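Local coordinates for protein esterase Rv0045c (PDB 6WYN) that hydrolyses carboxylic esters, preferring short, straight-chain alkyl esters, and probably serves in ester or lipid metabolism, at residues H96-V101 with F150-S155; V172-L177 with R325-T330; S183-H188 with G257-L262. One frame throughout, in Å; residues are numbered along the deposited sequence.

How the interactions relate
Interactions 1 and 2 sit on adjacent parallel strands of the central sheet, 150-154 and 174-178, with their centres about 12 Å apart, and backbone bonds such as V151 O to V176 N (2.8 Å) sew them together. Helix 317-328 serves both: V327 forms interaction 2, while L320 touches W98 of interaction 1. Interaction 3 lies about 21 Å from interaction 1 and about 23 Å from interaction 2, centre to centre, joining helix 182-200 to the start of helix 260-268. Along the chain interaction 1 is complete before the other two begin, and both segments of interaction 3 fall between those of interaction 2. L185 touches S155, so interactions 1 and 3 meet at the assigned nucleophile.

Interaction 1. Residues H96-V101 with F150-S155; sequences HTWDTV and FVVGMS
The six-membered end of the W98 indole is pushed against V152 and M154, two residues whose CB atoms point from strand 150-154 to the same side. CH2 of W98 lies 3.8 Å from CG1 of V152, and CZ2 of W98 lies 4.0 Å from CB of M154, so the far rim of the ring is shared between a methyl and a methylene. Both approach the ring obliquely. The V152 methyl that touches is the one anti to the backbone N. In M154, by contrast, contact ends at CB: CG leaves anti to the backbone N, and the bend at chi2 (-110°) then carries SD away from the indole, toward Q313 and H310. This strand leads into the nucleophile elbow of the alpha/beta hydrolase fold, the G-M-S part of its GxSxG sequence being G153, M154 and S155; S155, the assigned nucleophile, is hydrogen-bonded to NE2 of H310. On the indole itself, CG2 of the preceding T97 sits over one face, 3.4 Å above the plane and toward the rim, and the F87 ring meets it at about 45°. The turn that carries W98 is tied by H96, whose ND1 donates almost straight (168°) to OD2 of D99 at 2.7 Å. The carboxylate oxygen receives it with its syn lone pair, in the imidazole plane, and NE2, the other ring nitrogen, is hydrogen-bonded to E45.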
# COMPACT_ATOMS: atom_id res chain seq x y z
N HIS A 96 -6.50 2.59 -3.86
CA HIS A 96 -6.58 2.74 -5.33
C HIS A 96 -5.19 2.54 -5.96
O HIS A 96 -5.15 2.30 -7.19
CB HIS A 96 -7.14 4.10 -5.75
CG HIS A 96 -8.62 4.19 -5.70
ND1 HIS A 96 -9.41 3.66 -6.68
CD2 HIS A 96 -9.46 4.78 -4.81
CE1 HIS A 96 -10.68 3.91 -6.42
NE2 HIS A 96 -10.74 4.59 -5.27
N THR A 97 -4.10 2.61 -5.18
CA THR A 97 -2.73 2.35 -5.69
C THR A 97 -2.75 0.97 -6.36
O THR A 97 -1.96 0.73 -7.29
CB THR A 97 -1.65 2.44 -4.59
OG1 THR A 97 -0.36 2.53 -5.19
CG2 THR A 97 -1.64 1.24 -3.68
N TRP A 98 -3.59 0.07 -5.89
CA TRP A 98 -3.61 -1.32 -6.41
C TRP A 98 -4.51 -1.53 -7.63
O TRP A 98 -4.51 -2.65 -8.12
CB TRP A 98 -3.98 -2.28 -5.32
CG TRP A 98 -3.08 -2.22 -4.15
CD1 TRP A 98 -3.33 -1.66 -2.93
CD2 TRP A 98 -1.75 -2.72 -4.12
NE1 TRP A 98 -2.27 -1.89 -2.10
CE2 TRP A 98 -1.26 -2.48 -2.81
CE3 TRP A 98 -0.93 -3.36 -5.05
CZ2 TRP A 98 0.02 -2.84 -2.43
CZ3 TRP A 98 0.34 -3.70 -4.68
CH2 TRP A 98 0.78 -3.51 -3.37
N ASP A 99 -5.26 -0.53 -8.10
CA ASP A 99 -6.31 -0.71 -9.14
C ASP A 99 -5.72 -1.46 -10.36
O ASP A 99 -6.34 -2.41 -10.86
CB ASP A 99 -6.91 0.63 -9.55
CG ASP A 99 -7.77 1.31 -8.50
OD1 ASP A 99 -8.01 0.70 -7.39
OD2 ASP A 99 -8.19 2.48 -8.79
N THR A 100 -4.57 -1.03 -10.85
CA THR A 100 -4.01 -1.57 -12.11
C THR A 100 -3.65 -3.00 -11.85
O THR A 100 -4.06 -3.86 -12.64
CB THR A 100 -2.86 -0.72 -12.66
OG1 THR A 100 -3.37 0.57 -13.01
CG2 THR A 100 -2.23 -1.38 -13.87
N VAL A 101 -2.93 -3.27 -10.76
CA VAL A 101 -2.52 -4.65 -10.44
C VAL A 101 -3.78 -5.54 -10.30
O VAL A 101 -3.78 -6.68 -10.77
CB VAL A 101 -1.62 -4.67 -9.19
CG1 VAL A 101 -1.49 -6.04 -8.59
CG2 VAL A 101 -0.24 -4.11 -9.49
N PHE A 150 -3.20 -15.11 0.73
CA PHE A 150 -2.08 -14.23 0.28
C PHE A 150 -2.29 -12.78 0.70
O PHE A 150 -3.34 -12.19 0.45
CB PHE A 150 -1.90 -14.32 -1.25
CG PHE A 150 -2.01 -15.72 -1.77
CD1 PHE A 150 -3.26 -16.31 -1.99
CD2 PHE A 150 -0.88 -16.52 -1.90
CE1 PHE A 150 -3.37 -17.63 -2.41
CE2 PHE A 150 -0.99 -17.85 -2.32
CZ PHE A 150 -2.23 -18.40 -2.58
N VAL A 151 -1.25 -12.17 1.27
CA VAL A 151 -1.22 -10.72 1.58
C VAL A 151 -0.04 -10.09 0.87
O VAL A 151 1.09 -10.54 1.06
CB VAL A 151 -1.17 -10.47 3.09
CG1 VAL A 151 -1.25 -9.00 3.43
CG2 VAL A 151 -2.29 -11.25 3.76
N VAL A 152 -0.34 -9.07 0.09
CA VAL A 152 0.65 -8.23 -0.60
C VAL A 152 0.64 -6.89 0.10
O VAL A 152 -0.44 -6.28 0.11
CB VAL A 152 0.28 -8.08 -2.07
CG1 VAL A 152 1.28 -7.21 -2.81
CG2 VAL A 152 0.10 -9.44 -2.71
N GLY A 153 1.80 -6.45 0.57
CA GLY A 153 1.93 -5.16 1.25
C GLY A 153 3.09 -4.39 0.72
O GLY A 153 4.24 -4.94 0.70
N MET A 154 2.88 -3.12 0.43
CA MET A 154 3.99 -2.23 0.01
C MET A 154 4.43 -1.32 1.18
O MET A 154 3.56 -0.69 1.84
CB MET A 154 3.56 -1.39 -1.18
CG MET A 154 4.67 -0.54 -1.72
SD MET A 154 4.29 1.17 -1.33
CE MET A 154 5.73 2.03 -1.97
N SER A 155 5.73 -1.19 1.41
CA SER A 155 6.30 -0.26 2.45
C SER A 155 5.55 -0.39 3.81
O SER A 155 5.57 -1.46 4.40
CB SER A 155 6.39 1.14 1.92
OG SER A 155 7.43 1.83 2.62

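Interaction 2. Residues V172-L177 with R325-T330; sequences VGELVL and RGVLDT
V327, near the C-terminal end of helix 317-328, sets its two methyls against E174 and V176, residues two apart on strand 174-178. Its CG1 approaches the aliphatic part of the glutamate, 3.7 Å from CG of E174. CG2 of V327 meets CG2 of V176 tip to tip at 4.1 Å, and CG1 of V327 is equally near that same methyl. No hydrogen bond crosses the contact. E174 can offer a methylene because its CG stands anti to the backbone N (chi1 -176°) and the chain then bends at chi2 (97°), turning the carboxylate so that OE2 makes a salt bridge with R300 NE while staying within 4.2 Å of CG1 of V327. In the alpha/beta hydrolase fold such C-terminal helices pack on the central sheet, and here the last turn of the helix packs on two neighbouring strands: F150 on the neighbouring strand touches E174, V327 and L328, while V152 and V276 flank V176. Further out, the helix closes in a Schellman motif. D329 adopts positive phi (69°), and T330 N bonds back to R325 O at 3.2 Å, with a weak bond from D329 N to G326 O.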
# COMPACT_ATOMS: atom_id res chain seq x y z
N VAL A 172 -3.14 -15.67 7.22
CA VAL A 172 -2.05 -15.34 6.25
C VAL A 172 -1.29 -16.62 5.89
O VAL A 172 -0.53 -17.10 6.75
CB VAL A 172 -1.05 -14.33 6.84
CG1 VAL A 172 0.04 -13.95 5.84
CG2 VAL A 172 -1.72 -13.09 7.40
N GLY A 173 -1.49 -17.14 4.68
CA GLY A 173 -0.72 -18.31 4.20
C GLY A 173 0.63 -17.88 3.65
O GLY A 173 1.59 -18.65 3.80
N GLU A 174 0.71 -16.67 3.05
CA GLU A 174 1.84 -16.27 2.19
C GLU A 174 1.94 -14.73 2.16
O GLU A 174 0.88 -14.10 2.08
CB GLU A 174 1.51 -16.94 0.86
CG GLU A 174 2.53 -16.78 -0.19
CD GLU A 174 3.49 -17.95 -0.33
OE1 GLU A 174 3.11 -19.12 -0.01
OE2 GLU A 174 4.60 -17.68 -0.77
N LEU A 175 3.14 -14.17 2.32
CA LEU A 175 3.38 -12.71 2.29
C LEU A 175 4.15 -12.35 1.03
O LEU A 175 5.18 -13.00 0.71
CB LEU A 175 4.20 -12.25 3.49
CG LEU A 175 3.51 -12.33 4.84
CD1 LEU A 175 4.51 -12.30 5.98
CD2 LEU A 175 2.52 -11.19 4.99
N VAL A 176 3.75 -11.26 0.39
CA VAL A 176 4.56 -10.59 -0.65
C VAL A 176 4.81 -9.18 -0.14
O VAL A 176 3.83 -8.43 0.04
CB VAL A 176 3.88 -10.62 -2.02
CG1 VAL A 176 4.75 -9.94 -3.05
CG2 VAL A 176 3.52 -12.04 -2.46
N LEU A 177 6.08 -8.86 0.10
CA LEU A 177 6.55 -7.54 0.56
C LEU A 177 6.97 -6.75 -0.68
O LEU A 177 7.89 -7.25 -1.44
CB LEU A 177 7.74 -7.70 1.51
CG LEU A 177 7.47 -8.41 2.83
CD1 LEU A 177 8.74 -8.42 3.66
CD2 LEU A 177 6.37 -7.72 3.64
N ARG A 325 0.90 -13.30 -9.71
CA ARG A 325 0.26 -14.46 -10.38
C ARG A 325 1.07 -15.74 -10.09
O ARG A 325 0.43 -16.78 -9.78
CB ARG A 325 0.09 -14.24 -11.88
CG ARG A 325 -0.86 -15.29 -12.46
CD ARG A 325 -1.19 -15.01 -13.90
NE ARG A 325 -2.19 -13.96 -14.03
CZ ARG A 325 -2.02 -12.86 -14.75
NH1 ARG A 325 -0.88 -12.65 -15.40
NH2 ARG A 325 -2.99 -11.96 -14.81
N GLY A 326 2.41 -15.64 -10.10
CA GLY A 326 3.33 -16.77 -9.86
C GLY A 326 3.18 -17.30 -8.44
O GLY A 326 3.14 -18.51 -8.25
N VAL A 327 3.01 -16.41 -7.48
CA VAL A 327 2.88 -16.77 -6.05
C VAL A 327 1.55 -17.49 -5.86
O VAL A 327 1.52 -18.45 -5.09
CB VAL A 327 2.94 -15.51 -5.18
CG1 VAL A 327 2.44 -15.78 -3.77
CG2 VAL A 327 4.34 -14.93 -5.20
N LEU A 328 0.50 -17.00 -6.51
CA LEU A 328 -0.84 -17.65 -6.52
C LEU A 328 -0.72 -19.03 -7.19
O LEU A 328 -1.59 -19.85 -6.93
CB LEU A 328 -1.83 -16.75 -7.27
CG LEU A 328 -2.60 -15.72 -6.42
CD1 LEU A 328 -1.71 -15.02 -5.41
CD2 LEU A 328 -3.28 -14.71 -7.32
N ASP A 329 0.31 -19.26 -8.01
CA ASP A 329 0.62 -20.51 -8.76
C ASP A 329 -0.43 -20.68 -9.86
O ASP A 329 -0.77 -21.84 -10.15
CB ASP A 329 0.63 -21.78 -7.90
CG ASP A 329 1.67 -21.86 -6.79
OD1 ASP A 329 2.71 -21.20 -6.91
OD2 ASP A 329 1.45 -22.64 -5.84
N THR A 330 -0.96 -19.58 -10.40
CA THR A 330 -2.28 -19.56 -11.10
C THR A 330 -2.17 -18.84 -12.44
O THR A 330 -1.98 -17.63 -12.45
CB THR A 330 -3.37 -18.90 -10.24
OG1 THR A 330 -3.68 -19.78 -9.16
CG2 THR A 330 -4.65 -18.62 -11.01

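Interaction 3. Residues S183-H188 with G257-L262; sequences SALQRH and GDFAGL
F259, at the N-cap position of helix 260-268, lays its ring along helix 182-200, the helix that follows strand 174-178 in this alpha/beta hydrolase fold, and meets Q186 and L185 there. The main interaction is a CH-pi contact. CB of Q186 stands 3.9 Å from the centroid of the F259 ring and only 6° off the ring normal, so the methylene sits squarely over the face. The backbone of Q186 also takes part, its N lying 3.7 Å from CE1 of F259 near the far end of the ring. On the opposite face the carbonyl oxygen of G257 lies 4.2 Å above the plane, toward the rim.

Beyond CB, contact passes to the glutamine chain. With CG anti to the backbone N (chi1 -171°) and the chain extended, Q186 runs back along the ring toward the F259 backbone, the two side chains sliding past each other in opposite directions. Its amide is turned 42° from the ring plane, and NE2 of Q186 ends 3.5 Å from CB of F259, a van der Waals contact without a hydrogen bond.

Apolar packing adds L185, whose CB lies 4.1 Å from CE1 of F259, obliquely to the ring. L185 also touches S155, the assigned nucleophile, so this contact borders the active site; L159 of helix 156-167 packs against both L185 and F259. Three residues after L185 on helix 182-200, H188 has been found to influence substrate selectivity, and its ring meets F283.

Polar contacts lie within or outside the two segments. R187 forms a salt bridge with D288, and OG of S183 is hydrogen-bonded to E291. At the start of helix 260-268, G261 N makes a weak hydrogen bond to OD1 of D258, 3.5 Å long.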
# COMPACT_ATOMS: atom_id res chain seq x y z
N SER A 183 14.17 -3.25 8.64
CA SER A 183 15.37 -2.37 8.68
C SER A 183 15.22 -1.21 7.70
O SER A 183 15.60 -0.07 8.03
CB SER A 183 16.64 -3.17 8.44
OG SER A 183 16.74 -4.21 9.39
N ALA A 184 14.70 -1.46 6.50
CA ALA A 184 14.64 -0.43 5.44
C ALA A 184 13.68 0.68 5.86
O ALA A 184 14.00 1.88 5.69
CB ALA A 184 14.23 -1.08 4.13
N LEU A 185 12.51 0.34 6.38
CA LEU A 185 11.57 1.41 6.78
C LEU A 185 12.12 2.12 8.03
O LEU A 185 11.95 3.31 8.12
CB LEU A 185 10.16 0.83 7.04
CG LEU A 185 9.06 1.89 7.15
CD1 LEU A 185 9.17 2.96 6.10
CD2 LEU A 185 7.67 1.25 7.04
N GLN A 186 12.74 1.42 8.97
CA GLN A 186 13.40 2.07 10.14
C GLN A 186 14.37 3.15 9.64
O GLN A 186 14.34 4.28 10.14
CB GLN A 186 14.12 1.02 10.99
CG GLN A 186 14.64 1.56 12.32
CD GLN A 186 15.04 0.41 13.22
OE1 GLN A 186 15.71 -0.54 12.82
NE2 GLN A 186 14.60 0.48 14.46
N ARG A 187 15.22 2.83 8.67
CA ARG A 187 16.20 3.84 8.14
C ARG A 187 15.40 5.02 7.56
O ARG A 187 15.77 6.20 7.83
CB ARG A 187 17.16 3.10 7.18
CG ARG A 187 18.03 3.94 6.25
CD ARG A 187 18.78 3.14 5.15
NE ARG A 187 19.12 1.84 5.69
CZ ARG A 187 18.70 0.66 5.24
NH1 ARG A 187 18.00 0.53 4.12
NH2 ARG A 187 19.05 -0.42 5.91
N HIS A 188 14.34 4.80 6.77
CA HIS A 188 13.51 5.92 6.22
C HIS A 188 12.88 6.78 7.34
O HIS A 188 12.88 8.02 7.23
CB HIS A 188 12.42 5.39 5.29
CG HIS A 188 11.57 6.45 4.67
ND1 HIS A 188 12.00 7.22 3.60
CD2 HIS A 188 10.31 6.86 4.94
CE1 HIS A 188 11.06 8.07 3.24
NE2 HIS A 188 10.01 7.87 4.05
N GLY A 257 6.63 3.12 13.92
CA GLY A 257 6.73 2.43 15.23
C GLY A 257 7.29 1.02 15.40
O GLY A 257 6.84 0.22 14.60
N ASP A 258 8.20 0.77 16.37
CA ASP A 258 8.74 -0.57 16.80
C ASP A 258 9.36 -1.47 15.71
O ASP A 258 8.63 -1.82 14.76
CB ASP A 258 7.73 -1.32 17.67
CG ASP A 258 8.29 -2.59 18.31
OD1 ASP A 258 9.44 -2.55 18.79
OD2 ASP A 258 7.56 -3.60 18.32
N PHE A 259 10.61 -1.95 15.90
CA PHE A 259 11.15 -2.73 14.77
C PHE A 259 11.87 -4.00 15.29
O PHE A 259 11.77 -5.06 14.65
CB PHE A 259 11.99 -1.77 13.91
CG PHE A 259 11.22 -0.73 13.11
CD1 PHE A 259 10.74 -1.02 11.84
CD2 PHE A 259 11.06 0.57 13.56
CE1 PHE A 259 10.07 -0.06 11.08
CE2 PHE A 259 10.42 1.53 12.80
CZ PHE A 259 9.90 1.22 11.56
N ALA A 260 12.53 -3.93 16.46
CA ALA A 260 13.05 -5.09 17.22
C ALA A 260 11.91 -6.10 17.38
O ALA A 260 12.14 -7.28 17.00
CB ALA A 260 13.57 -4.63 18.57
N GLY A 261 10.73 -5.62 17.86
CA GLY A 261 9.51 -6.45 17.96
C GLY A 261 9.11 -6.99 16.59
O GLY A 261 8.63 -8.10 16.47
N LEU A 262 9.29 -6.18 15.56
CA LEU A 262 8.89 -6.59 14.20
C LEU A 262 9.83 -7.70 13.67
O LEU A 262 9.31 -8.67 13.09
CB LEU A 262 8.91 -5.33 13.34
CG LEU A 262 8.12 -5.41 12.04
CD1 LEU A 262 6.68 -5.84 12.29
CD2 LEU A 262 8.19 -4.06 11.35